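Local coordinates for nuclear movement protein (PDB 2O30), which probably binds unfolded proteins through a p23-like CS domain related to those of NudC proteins, though its function has not been established, at residues D10-L13 with N14-N17. The protein carries 1 engineered substitution. Sequence-based numbering, arbitrary orientation.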
ATOM      1  N   ASP A  10      11.215  14.464 -10.879  1.00 20.37           N
ATOM      2  CA  ASP A  10      11.936  15.734 -10.824  1.00 21.69           C
ATOM      3  C   ASP A  10      11.868  16.232  -9.394  1.00 21.43           C
ATOM      4  O   ASP A  10      11.267  15.590  -8.537  1.00 20.27           O
ATOM      5  CB  ASP A  10      11.346  16.770 -11.786  1.00 22.83           C
ATOM      6  CG  ASP A  10       9.908  17.111 -11.477  1.00 28.39           C
ATOM      7  OD1 ASP A  10       9.642  17.942 -10.583  1.00 33.72           O
ATOM      8  OD2 ASP A  10       9.022  16.566 -12.156  1.00 35.45           O
ATOM      9  N   GLN A  11      12.522  17.361  -9.132  1.00 21.82           N
ATOM     10  CA  GLN A  11      12.623  17.829  -7.753  1.00 22.40           C
ATOM     11  C   GLN A  11      12.708  19.350  -7.663  1.00 23.10           C
ATOM     12  O   GLN A  11      13.198  20.013  -8.586  1.00 24.15           O
ATOM     13  CB  GLN A  11      13.832  17.193  -7.057  1.00 21.83           C
ATOM     14  CG  GLN A  11      15.202  17.628  -7.608  1.00 21.22           C
ATOM     15  CD  GLN A  11      16.328  16.917  -6.909  1.00 21.71           C
ATOM     16  OE1 GLN A  11      16.391  16.900  -5.666  1.00 20.22           O
ATOM     17  NE2 GLN A  11      17.197  16.282  -7.686  1.00 22.27           N
ATOM     18  N   GLU A  12      12.193  19.865  -6.554  1.00 23.62           N
ATOM     19  CA  GLU A  12      12.452  21.217  -6.080  1.00 24.74           C
ATOM     20  C   GLU A  12      13.371  21.021  -4.893  1.00 23.66           C
ATOM     21  O   GLU A  12      13.551  19.895  -4.412  1.00 22.95           O
ATOM     22  CB  GLU A  12      11.173  21.877  -5.578  1.00 26.26           C
ATOM     23  CG  GLU A  12       9.993  21.770  -6.529  1.00 30.85           C
ATOM     24  CD  GLU A  12       9.982  22.852  -7.571  1.00 37.66           C
ATOM     25  OE1 GLU A  12      11.027  23.081  -8.217  1.00 38.53           O
ATOM     26  OE2 GLU A  12       8.908  23.476  -7.751  1.00 42.27           O
ATOM     27  N   LEU A  13      13.930  22.109  -4.367  1.00 24.13           N
ATOM     28  CA  LEU A  13      14.791  21.947  -3.186  1.00 24.11           C
ATOM     29  C   LEU A  13      14.127  21.174  -2.045  1.00 23.58           C
ATOM     30  O   LEU A  13      14.778  20.380  -1.377  1.00 23.82           O
ATOM     31  CB  LEU A  13      15.307  23.314  -2.704  1.00 23.96           C
ATOM     32  CG  LEU A  13      16.364  23.254  -1.590  1.00 25.08           C
ATOM     33  CD1 LEU A  13      17.574  22.400  -1.954  1.00 24.07           C
ATOM     34  CD2 LEU A  13      16.803  24.691  -1.286  1.00 27.70           C
ATOM     35  N   ASN A  14      12.815  21.357  -1.872  1.00 23.83           N
ATOM     36  CA  ASN A  14      12.086  20.780  -0.754  1.00 23.80           C
ATOM     37  C   ASN A  14      11.055  19.701  -1.138  1.00 23.47           C
ATOM     38  O   ASN A  14      10.316  19.248  -0.273  1.00 23.41           O
ATOM     39  CB  ASN A  14      11.355  21.905   0.008  1.00 24.95           C
ATOM     40  CG  ASN A  14      10.254  22.573  -0.811  1.00 25.59           C
ATOM     41  OD1 ASN A  14      10.318  22.679  -2.042  1.00 28.32           O
ATOM     42  ND2 ASN A  14       9.238  23.078  -0.107  1.00 33.27           N
ATOM     43  N   GLU A  15      11.026  19.290  -2.412  1.00 22.88           N
ATOM     44  CA  GLU A  15       9.930  18.406  -2.891  1.00 23.14           C
ATOM     45  C   GLU A  15      10.406  17.423  -3.959  1.00 21.28           C
ATOM     46  O   GLU A  15      11.319  17.710  -4.744  1.00 19.88           O
ATOM     47  CB  GLU A  15       8.762  19.227  -3.457  1.00 22.77           C
ATOM     48  CG  GLU A  15       7.997  20.069  -2.453  1.00 27.36           C
ATOM     49  CD  GLU A  15       6.838  20.831  -3.092  1.00 28.17           C
ATOM     50  OE1 GLU A  15       6.488  20.518  -4.258  1.00 33.38           O
ATOM     51  OE2 GLU A  15       6.283  21.737  -2.408  1.00 35.60           O
ATOM     52  N   ILE A  16       9.776  16.253  -3.965  1.00 19.61           N
ATOM     53  CA  ILE A  16      10.006  15.248  -5.007  1.00 19.43           C
ATOM     54  C   ILE A  16       8.689  15.097  -5.797  1.00 19.44           C
ATOM     55  O   ILE A  16       7.640  15.042  -5.180  1.00 19.14           O
ATOM     56  CB  ILE A  16      10.402  13.903  -4.364  1.00 20.19           C
ATOM     57  CG1 ILE A  16      11.853  13.951  -3.847  1.00 20.11           C
ATOM     58  CG2 ILE A  16      10.268  12.712  -5.346  1.00 21.08           C
ATOM     59  CD1 ILE A  16      12.961  14.028  -4.957  1.00 21.04           C
ATOM     60  N   ASN A  17       8.780  15.037  -7.132  1.00 19.29           N
ATOM     61  CA  ASN A  17       7.620  14.814  -8.003  1.00 20.00           C
ATOM     62  C   ASN A  17       7.868  13.589  -8.860  1.00 19.75           C
ATOM     63  O   ASN A  17       8.962  13.428  -9.412  1.00 18.92           O
ATOM     64  CB  ASN A  17       7.383  16.021  -8.909  1.00 21.05           C
ATOM     65  CG  ASN A  17       7.015  17.266  -8.127  1.00 25.61           C
ATOM     66  OD1 ASN A  17       5.967  17.311  -7.467  1.00 27.92           O
ATOM     67  ND2 ASN A  17       7.867  18.284  -8.205  1.00 29.13           N
TER
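Asp10 and Asn17 face each other as an antiparallel hydrogen-bonded pair, a compact example of side chains repeating the pairing of their backbones. Asp10 N gives a bond of 2.9 Å to Asn17 O, and Asn17 N returns one to Asp10 O. On the face of the sheet that carries Asp10 and Asn17, the amide of Asn17 reaches across the strands: ND2 donates to Asp10 OD1 at 3.0 Å, on the syn side but 29° out of the carboxylate plane. The two flat groups are not coplanar; their planes stand 39° apart. With chi1 at 61°, CG of Asp10 lies between its backbone N and carbonyl carbon, and the carboxylate comes over Asn17 CB, with Asp10 OD1 3.4 Å from Asn17 CB. The other end of the amide, Asn17 OD1, accepts from Asn75 ND2, which helps fix its rotation.

Toward the tip, Glu12 N bonds to Glu15 O at 2.9 Å, and the same oxygen takes a CA-H...O contact from Gln11 CA. A type I turn from Glu12 to Glu15 reverses the chain; its Glu15 N to Glu12 O bond is long, 3.3 Å, with the donor well above the carbonyl plane.

Apolar contact is slight: on the face of Gln11 and Ile16, Ile16 CD1 meets Gln11 CB at 3.9 Å. Gln11 OE1 accepts a hydrogen bond from Lys78 NZ and Gln11 NE2 donates to Trp84 O, while Glu15 OE1 accepts from Asn75.

The hairpin joins strand 8-12 to strand 15-21 in the CS-domain beta-sandwich, and strand 71-78 pairs with the far edge of 15-21.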